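Local structure of lectin (Cicer arietinum, 3V6N) at residues D24-L28 / Y42-R48; F59-D65 / I77-C83. The protein agglutinates red blood cells as a chickpea seed albumin with a four-bladed hemopexin-type beta-propeller that holds a calcium and a sodium ion. Residues are numbered along the deposited sequence.

Contact 1 (D24-L28 / Y42-R48); sequences DKYVL and YGPSFVR
A beta bulge lets two antiparallel strands stay paired across a change of register, and 24-28 against 42-48 is a worked example. Backbone hydrogen bonds set the frame. Tyr-26 N gives to Ser-45 O (2.8 Å) and Ser-45 N to Tyr-26 O (2.9 Å); one residue out of step, Leu-28 N gives to Tyr-42 O (2.9 Å). The bulge holds Gly-43 (phi/psi 95/-172), where a CB would clash with Tyr-26 O, and the cis peptide before Pro-44. Lys-25 and Phe-46 form a non-hydrogen-bonded pair (CA-CA 4.2 Å). Phe-46 is then the N-cap residue, and Val-47 N reaches Asp-24 O at 3.0 Å; a water joins that oxygen to Arg-48 N. Among side chains, extended Lys-25 crosses the Phe-46 face, a cation-pi contact with NZ 4.7 Å from the centroid, while Asp-24 OD2 and Arg-48 NH2 form a salt bridge at 3.3 Å, whose hydrogen bond is weak. Tyr-26 (chi1 p) lies against Tyr-42 and Val-47. The edge of this propeller blade thus passes into helix 47-50, with strand 17-22 on the other side of 25-30.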
loop_
_atom_site.group_PDB
_atom_site.type_symbol
_atom_site.label_atom_id
_atom_site.label_comp_id
_atom_site.label_asym_id
_atom_site.label_seq_id
_atom_site.Cartn_x
_atom_site.Cartn_y
_atom_site.Cartn_z
ATOM N N ASP A 24 11.012 -8.063 -7.115
ATOM C CA ASP A 24 11.002 -7.732 -5.700
ATOM C C ASP A 24 12.418 -7.778 -5.088
ATOM O O ASP A 24 12.584 -7.882 -3.872
ATOM C CB ASP A 24 10.018 -8.637 -4.940
ATOM C CG ASP A 24 10.336 -10.129 -5.084
ATOM O OD1 ASP A 24 11.106 -10.525 -5.982
ATOM O OD2 ASP A 24 9.808 -10.914 -4.283
ATOM N N LYS A 25 13.419 -7.680 -5.949
ATOM C CA LYS A 25 14.809 -7.769 -5.547
ATOM C C LYS A 25 15.586 -6.511 -5.945
ATOM O O LYS A 25 15.071 -5.630 -6.669
ATOM C CB LYS A 25 15.474 -9.007 -6.177
ATOM C CG LYS A 25 14.951 -10.348 -5.649
ATOM C CD LYS A 25 15.829 -11.488 -6.162
ATOM C CE LYS A 25 15.434 -12.852 -5.597
ATOM N NZ LYS A 25 16.610 -13.775 -5.627
ATOM N N TYR A 26 16.828 -6.441 -5.474
ATOM C CA TYR A 26 17.745 -5.404 -5.904
ATOM C C TYR A 26 19.208 -5.844 -5.924
ATOM O O TYR A 26 19.587 -6.848 -5.292
ATOM C CB TYR A 26 17.596 -4.155 -5.034
ATOM C CG TYR A 26 18.242 -4.238 -3.670
ATOM C CD1 TYR A 26 17.664 -4.991 -2.639
ATOM C CD2 TYR A 26 19.405 -3.538 -3.394
ATOM C CE1 TYR A 26 18.241 -5.053 -1.382
ATOM C CE2 TYR A 26 19.997 -3.595 -2.132
ATOM C CZ TYR A 26 19.411 -4.356 -1.137
ATOM O OH TYR A 26 19.978 -4.403 0.114
ATOM N N VAL A 27 19.996 -5.047 -6.641
ATOM C CA VAL A 27 21.449 -5.118 -6.679
ATOM C C VAL A 27 22.046 -3.723 -6.428
ATOM O O VAL A 27 21.510 -2.694 -6.883
ATOM C CB VAL A 27 21.914 -5.670 -8.055
ATOM C CG1 VAL A 27 23.375 -5.383 -8.334
ATOM C CG2 VAL A 27 21.656 -7.173 -8.131
ATOM N N LEU A 28 23.155 -3.697 -5.698
ATOM C CA LEU A 28 23.970 -2.508 -5.587
ATOM C C LEU A 28 25.145 -2.689 -6.519
ATOM O O LEU A 28 25.921 -3.643 -6.367
ATOM C CB LEU A 28 24.480 -2.322 -4.152
ATOM C CG LEU A 28 25.557 -1.231 -3.930
ATOM C CD1 LEU A 28 25.123 0.123 -4.485
ATOM C CD2 LEU A 28 25.911 -1.129 -2.444
ATOM N N TYR A 42 26.617 -5.821 -3.846
ATOM C CA TYR A 42 25.655 -6.403 -2.906
ATOM C C TYR A 42 24.455 -6.928 -3.673
ATOM O O TYR A 42 23.958 -6.272 -4.592
ATOM C CB TYR A 42 25.200 -5.366 -1.869
ATOM C CG TYR A 42 24.454 -5.959 -0.704
ATOM C CD1 TYR A 42 25.143 -6.515 0.380
ATOM C CD2 TYR A 42 23.060 -5.964 -0.669
ATOM C CE1 TYR A 42 24.462 -7.064 1.460
ATOM C CE2 TYR A 42 22.372 -6.514 0.407
ATOM C CZ TYR A 42 23.084 -7.064 1.467
ATOM O OH TYR A 42 22.413 -7.596 2.548
ATOM N N GLY A 43 23.996 -8.110 -3.286
ATOM C CA GLY A 43 22.856 -8.735 -3.950
ATOM C C GLY A 43 23.283 -9.710 -5.028
ATOM O O GLY A 43 24.457 -10.018 -5.154
ATOM N N PRO A 44 22.325 -10.209 -5.815
ATOM C CA PRO A 44 20.920 -9.821 -5.704
ATOM C C PRO A 44 20.269 -10.261 -4.389
ATOM O O PRO A 44 20.518 -11.360 -3.879
ATOM C CB PRO A 44 20.256 -10.458 -6.940
ATOM C CG PRO A 44 21.195 -11.534 -7.380
ATOM C CD PRO A 44 22.575 -11.163 -6.907
ATOM N N SER A 45 19.453 -9.367 -3.840
ATOM C CA SER A 45 18.847 -9.561 -2.542
ATOM C C SER A 45 17.370 -9.169 -2.601
ATOM O O SER A 45 17.004 -8.248 -3.321
ATOM C CB SER A 45 19.589 -8.687 -1.524
ATOM O OG SER A 45 18.885 -8.593 -0.295
ATOM N N PHE A 46 16.520 -9.837 -1.832
ATOM C CA PHE A 46 15.151 -9.336 -1.686
ATOM C C PHE A 46 15.166 -7.952 -1.047
ATOM O O PHE A 46 15.953 -7.710 -0.128
ATOM C CB PHE A 46 14.306 -10.278 -0.834
ATOM C CG PHE A 46 13.927 -11.540 -1.536
ATOM C CD1 PHE A 46 12.976 -11.523 -2.552
ATOM C CD2 PHE A 46 14.529 -12.746 -1.192
ATOM C CE1 PHE A 46 12.615 -12.689 -3.209
ATOM C CE2 PHE A 46 14.181 -13.923 -1.846
ATOM C CZ PHE A 46 13.218 -13.896 -2.858
ATOM N N VAL A 47 14.318 -7.049 -1.534
ATOM C CA VAL A 47 14.175 -5.732 -0.901
ATOM C C VAL A 47 13.915 -5.879 0.608
ATOM O O VAL A 47 14.543 -5.202 1.414
ATOM C CB VAL A 47 13.058 -4.871 -1.547
ATOM C CG1 VAL A 47 12.799 -3.628 -0.701
ATOM C CG2 VAL A 47 13.414 -4.481 -2.992
ATOM N N ARG A 48 12.999 -6.776 0.968
ATOM C CA ARG A 48 12.607 -7.016 2.358
ATOM C C ARG A 48 13.750 -7.490 3.260
ATOM O O ARG A 48 13.703 -7.282 4.475
ATOM C CB ARG A 48 11.437 -8.010 2.428
ATOM C CG ARG A 48 11.820 -9.483 2.332
ATOM C CD ARG A 48 10.588 -10.393 2.312
ATOM N NE ARG A 48 9.858 -10.193 1.058
ATOM C CZ ARG A 48 9.867 -11.026 0.017
ATOM N NH1 ARG A 48 10.541 -12.170 0.077
ATOM N NH2 ARG A 48 9.176 -10.715 -1.085
HETATM O O HOH W 1 11.361 -7.959 -1.191
#

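Contact 2 (F59-D65 / I77-C83); sequences FGTYGID and IFYENFC. With CA (calcium ion), chain D.
How a propeller blade delivers a ligand to the central channel is seen in the meeting of 59-65 with 77-83, which rests on Tyr-79, Phe-59 and Asp-65. The helix ending at Tyr-62 is terminated by Gly-63 (phi/psi 86/-164, angles that call for glycine), whose N bonds to Phe-59 O at 2.7 Å; the chain then extends through Ile-64. Opposite, Tyr-79 to Phe-82 form a type II' turn, closed by Tyr-79 N to Phe-82 O and Phe-82 N to Tyr-79 O, both 2.9 Å. Tyr-79 (chi1 t) offers a ring face to Tyr-62 CB, 3.8 Å from its centroid, a CH-pi contact; the two tyrosine rings are near parallel but slid apart. Phe-59 (chi1 m) takes Ile-77 CD1 over one face, 3.8 Å from the centroid, and turns its edge to the Tyr-79 backbone. Asp-65 (chi1 p) grips the end of strand 74-79 and the turn after it: its N gives to Phe-78 O (3.0 Å), and its OD2 accepts from Glu-80 N (2.8 Å). Its O binds calcium at 2.4 Å; the seven ligands include two waters and one carbonyl per blade of the four-bladed hemopexin-type propeller, from Asn-7, Asp-65, Asp-121 and Asp-174. Outward, Tyr-62 OH bonds to Asp-106 of the second subunit; within the chain, Asp-65 leads into inner strand 66-69, and helix 58-62 packs through Phe-59 against Pro-101 of strand 96-103.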
loop_
_atom_site.group_PDB
_atom_site.type_symbol
_atom_site.label_atom_id
_atom_site.label_comp_id
_atom_site.label_asym_id
_atom_site.label_seq_id
_atom_site.Cartn_x
_atom_site.Cartn_y
_atom_site.Cartn_z
ATOM N N PHE A 59 6.357 -2.184 -0.426
ATOM C CA PHE A 59 7.662 -2.210 -1.108
ATOM C C PHE A 59 8.389 -3.526 -0.838
ATOM O O PHE A 59 8.948 -4.120 -1.751
ATOM C CB PHE A 59 8.506 -0.999 -0.709
ATOM C CG PHE A 59 7.769 0.296 -0.823
ATOM C CD1 PHE A 59 7.502 0.853 -2.071
ATOM C CD2 PHE A 59 7.311 0.954 0.307
ATOM C CE1 PHE A 59 6.813 2.046 -2.186
ATOM C CE2 PHE A 59 6.612 2.155 0.190
ATOM C CZ PHE A 59 6.364 2.701 -1.055
ATOM N N GLY A 60 8.336 -3.991 0.414
ATOM C CA GLY A 60 8.987 -5.245 0.808
ATOM C C GLY A 60 8.297 -6.426 0.153
ATOM O O GLY A 60 8.943 -7.377 -0.248
ATOM N N THR A 61 6.972 -6.369 0.049
ATOM C CA THR A 61 6.221 -7.431 -0.605
ATOM C C THR A 61 6.441 -7.434 -2.133
ATOM O O THR A 61 6.797 -8.463 -2.680
ATOM C CB THR A 61 4.720 -7.345 -0.281
ATOM O OG1 THR A 61 4.542 -7.352 1.142
ATOM C CG2 THR A 61 3.954 -8.540 -0.897
ATOM N N TYR A 62 6.233 -6.292 -2.801
ATOM C CA TYR A 62 6.165 -6.262 -4.282
ATOM C C TYR A 62 7.340 -5.589 -4.983
ATOM O O TYR A 62 7.429 -5.639 -6.219
ATOM C CB TYR A 62 4.839 -5.661 -4.770
ATOM C CG TYR A 62 3.646 -6.466 -4.307
ATOM C CD1 TYR A 62 3.362 -7.699 -4.884
ATOM C CD2 TYR A 62 2.818 -6.005 -3.281
ATOM C CE1 TYR A 62 2.300 -8.467 -4.451
ATOM C CE2 TYR A 62 1.723 -6.748 -2.855
ATOM C CZ TYR A 62 1.476 -7.989 -3.434
ATOM O OH TYR A 62 0.407 -8.757 -3.019
ATOM N N GLY A 63 8.234 -4.976 -4.208
ATOM C CA GLY A 63 9.382 -4.269 -4.769
ATOM C C GLY A 63 9.108 -2.827 -5.165
ATOM O O GLY A 63 8.092 -2.222 -4.773
ATOM N N ILE A 64 10.013 -2.281 -5.966
ATOM C CA ILE A 64 10.021 -0.856 -6.293
ATOM C C ILE A 64 9.990 -0.676 -7.809
ATOM O O ILE A 64 10.805 -1.292 -8.525
ATOM C CB ILE A 64 11.259 -0.186 -5.652
ATOM C CG1 ILE A 64 11.082 -0.180 -4.120
ATOM C CG2 ILE A 64 11.493 1.221 -6.200
ATOM C CD1 ILE A 64 12.353 0.015 -3.313
ATOM N N ASP A 65 9.063 0.159 -8.294
ATOM C CA ASP A 65 8.868 0.302 -9.748
ATOM C C ASP A 65 9.283 1.669 -10.343
ATOM O O ASP A 65 9.249 1.868 -11.571
ATOM C CB ASP A 65 7.445 -0.128 -10.176
ATOM C CG ASP A 65 6.362 0.815 -9.669
ATOM O OD1 ASP A 65 6.705 1.937 -9.220
ATOM O OD2 ASP A 65 5.161 0.436 -9.723
ATOM N N ILE A 77 10.898 6.470 -3.439
ATOM C CA ILE A 77 10.670 5.162 -4.058
ATOM C C ILE A 77 9.168 5.066 -4.345
ATOM O O ILE A 77 8.370 5.728 -3.682
ATOM C CB ILE A 77 11.198 3.998 -3.167
ATOM C CG1 ILE A 77 10.485 4.008 -1.806
ATOM C CG2 ILE A 77 12.729 4.087 -3.016
ATOM C CD1 ILE A 77 10.671 2.740 -0.995
ATOM N N PHE A 78 8.783 4.290 -5.348
ATOM C CA PHE A 78 7.375 4.153 -5.713
ATOM C C PHE A 78 6.993 2.696 -5.889
ATOM O O PHE A 78 7.837 1.872 -6.211
ATOM C CB PHE A 78 7.073 4.869 -7.034
ATOM C CG PHE A 78 7.308 6.354 -7.001
ATOM C CD1 PHE A 78 6.242 7.230 -6.969
ATOM C CD2 PHE A 78 8.602 6.872 -6.995
ATOM C CE1 PHE A 78 6.460 8.600 -6.952
ATOM C CE2 PHE A 78 8.830 8.238 -6.981
ATOM C CZ PHE A 78 7.756 9.102 -6.962
ATOM N N TYR A 79 5.713 2.399 -5.664
ATOM C CA TYR A 79 5.101 1.163 -6.130
ATOM C C TYR A 79 3.645 1.448 -6.519
ATOM O O TYR A 79 2.835 1.891 -5.676
ATOM C CB TYR A 79 5.168 0.038 -5.092
ATOM C CG TYR A 79 4.410 -1.184 -5.589
ATOM C CD1 TYR A 79 4.937 -1.972 -6.613
ATOM C CD2 TYR A 79 3.155 -1.521 -5.075
ATOM C CE1 TYR A 79 4.254 -3.065 -7.098
ATOM C CE2 TYR A 79 2.462 -2.628 -5.551
ATOM C CZ TYR A 79 3.020 -3.398 -6.558
ATOM O OH TYR A 79 2.349 -4.496 -7.063
ATOM N N GLU A 80 3.329 1.216 -7.790
ATOM C CA GLU A 80 2.037 1.607 -8.351
ATOM C C GLU A 80 1.672 3.034 -7.917
ATOM O O GLU A 80 2.473 3.963 -8.094
ATOM C CB GLU A 80 0.948 0.591 -7.971
ATOM C CG GLU A 80 1.098 -0.760 -8.671
ATOM C CD GLU A 80 0.052 -1.794 -8.246
ATOM O OE1 GLU A 80 -0.837 -1.476 -7.433
ATOM O OE2 GLU A 80 0.115 -2.940 -8.739
ATOM N N ASN A 81 0.507 3.218 -7.303
ATOM C CA ASN A 81 0.097 4.575 -6.918
ATOM C C ASN A 81 0.621 5.119 -5.566
ATOM O O ASN A 81 0.226 6.193 -5.141
ATOM C CB ASN A 81 -1.416 4.788 -7.135
ATOM C CG ASN A 81 -2.270 4.341 -5.969
ATOM O OD1 ASN A 81 -3.503 4.284 -6.070
ATOM N ND2 ASN A 81 -1.644 4.086 -4.846
ATOM N N PHE A 82 1.539 4.392 -4.931
ATOM C CA PHE A 82 2.085 4.777 -3.621
ATOM C C PHE A 82 3.558 5.156 -3.701
ATOM O O PHE A 82 4.284 4.641 -4.535
ATOM C CB PHE A 82 1.903 3.643 -2.603
ATOM C CG PHE A 82 0.464 3.304 -2.337
ATOM C CD1 PHE A 82 -0.170 2.292 -3.052
ATOM C CD2 PHE A 82 -0.271 4.023 -1.399
ATOM C CE1 PHE A 82 -1.509 1.989 -2.817
ATOM C CE2 PHE A 82 -1.599 3.721 -1.166
ATOM C CZ PHE A 82 -2.218 2.704 -1.881
ATOM N N CYS A 83 3.988 6.058 -2.822
ATOM C CA CYS A 83 5.383 6.439 -2.742
ATOM C C CYS A 83 5.832 6.686 -1.299
ATOM O O CYS A 83 5.008 6.828 -0.394
ATOM C CB CYS A 83 5.656 7.678 -3.605
ATOM S SG CYS A 83 4.670 9.112 -3.167
HETATM CA CA CA D . 9.551 1.229 -13.833
HETATM O O HOH W 2 4.800 4.028 -9.682
HETATM O O HOH W 3 8.341 0.587 -15.762
HETATM O O HOH W 4 7.125 1.522 -13.176
#

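Blade by blade construction is the principle these contacts illustrate. From the N terminus, strands 6-11 and 17-22 precede contact 1, which closes the loop between 28 and 42 and finishes the first blade at its outer edge. Helices 47-50 and 58-62 then carry the chain over to the next blade, where contact 2 joins the incoming connection to the turn between strands 74-79 and 82-87. The contacts neither nest nor cross: the first closes before the second opens. They do touch, however, through a probable hydrogen bond from Arg-48 NE to Gly-60 O (3.2 Å) and packing of Val-47 on Phe-59, so the two consecutive helices tie one blade to its successor.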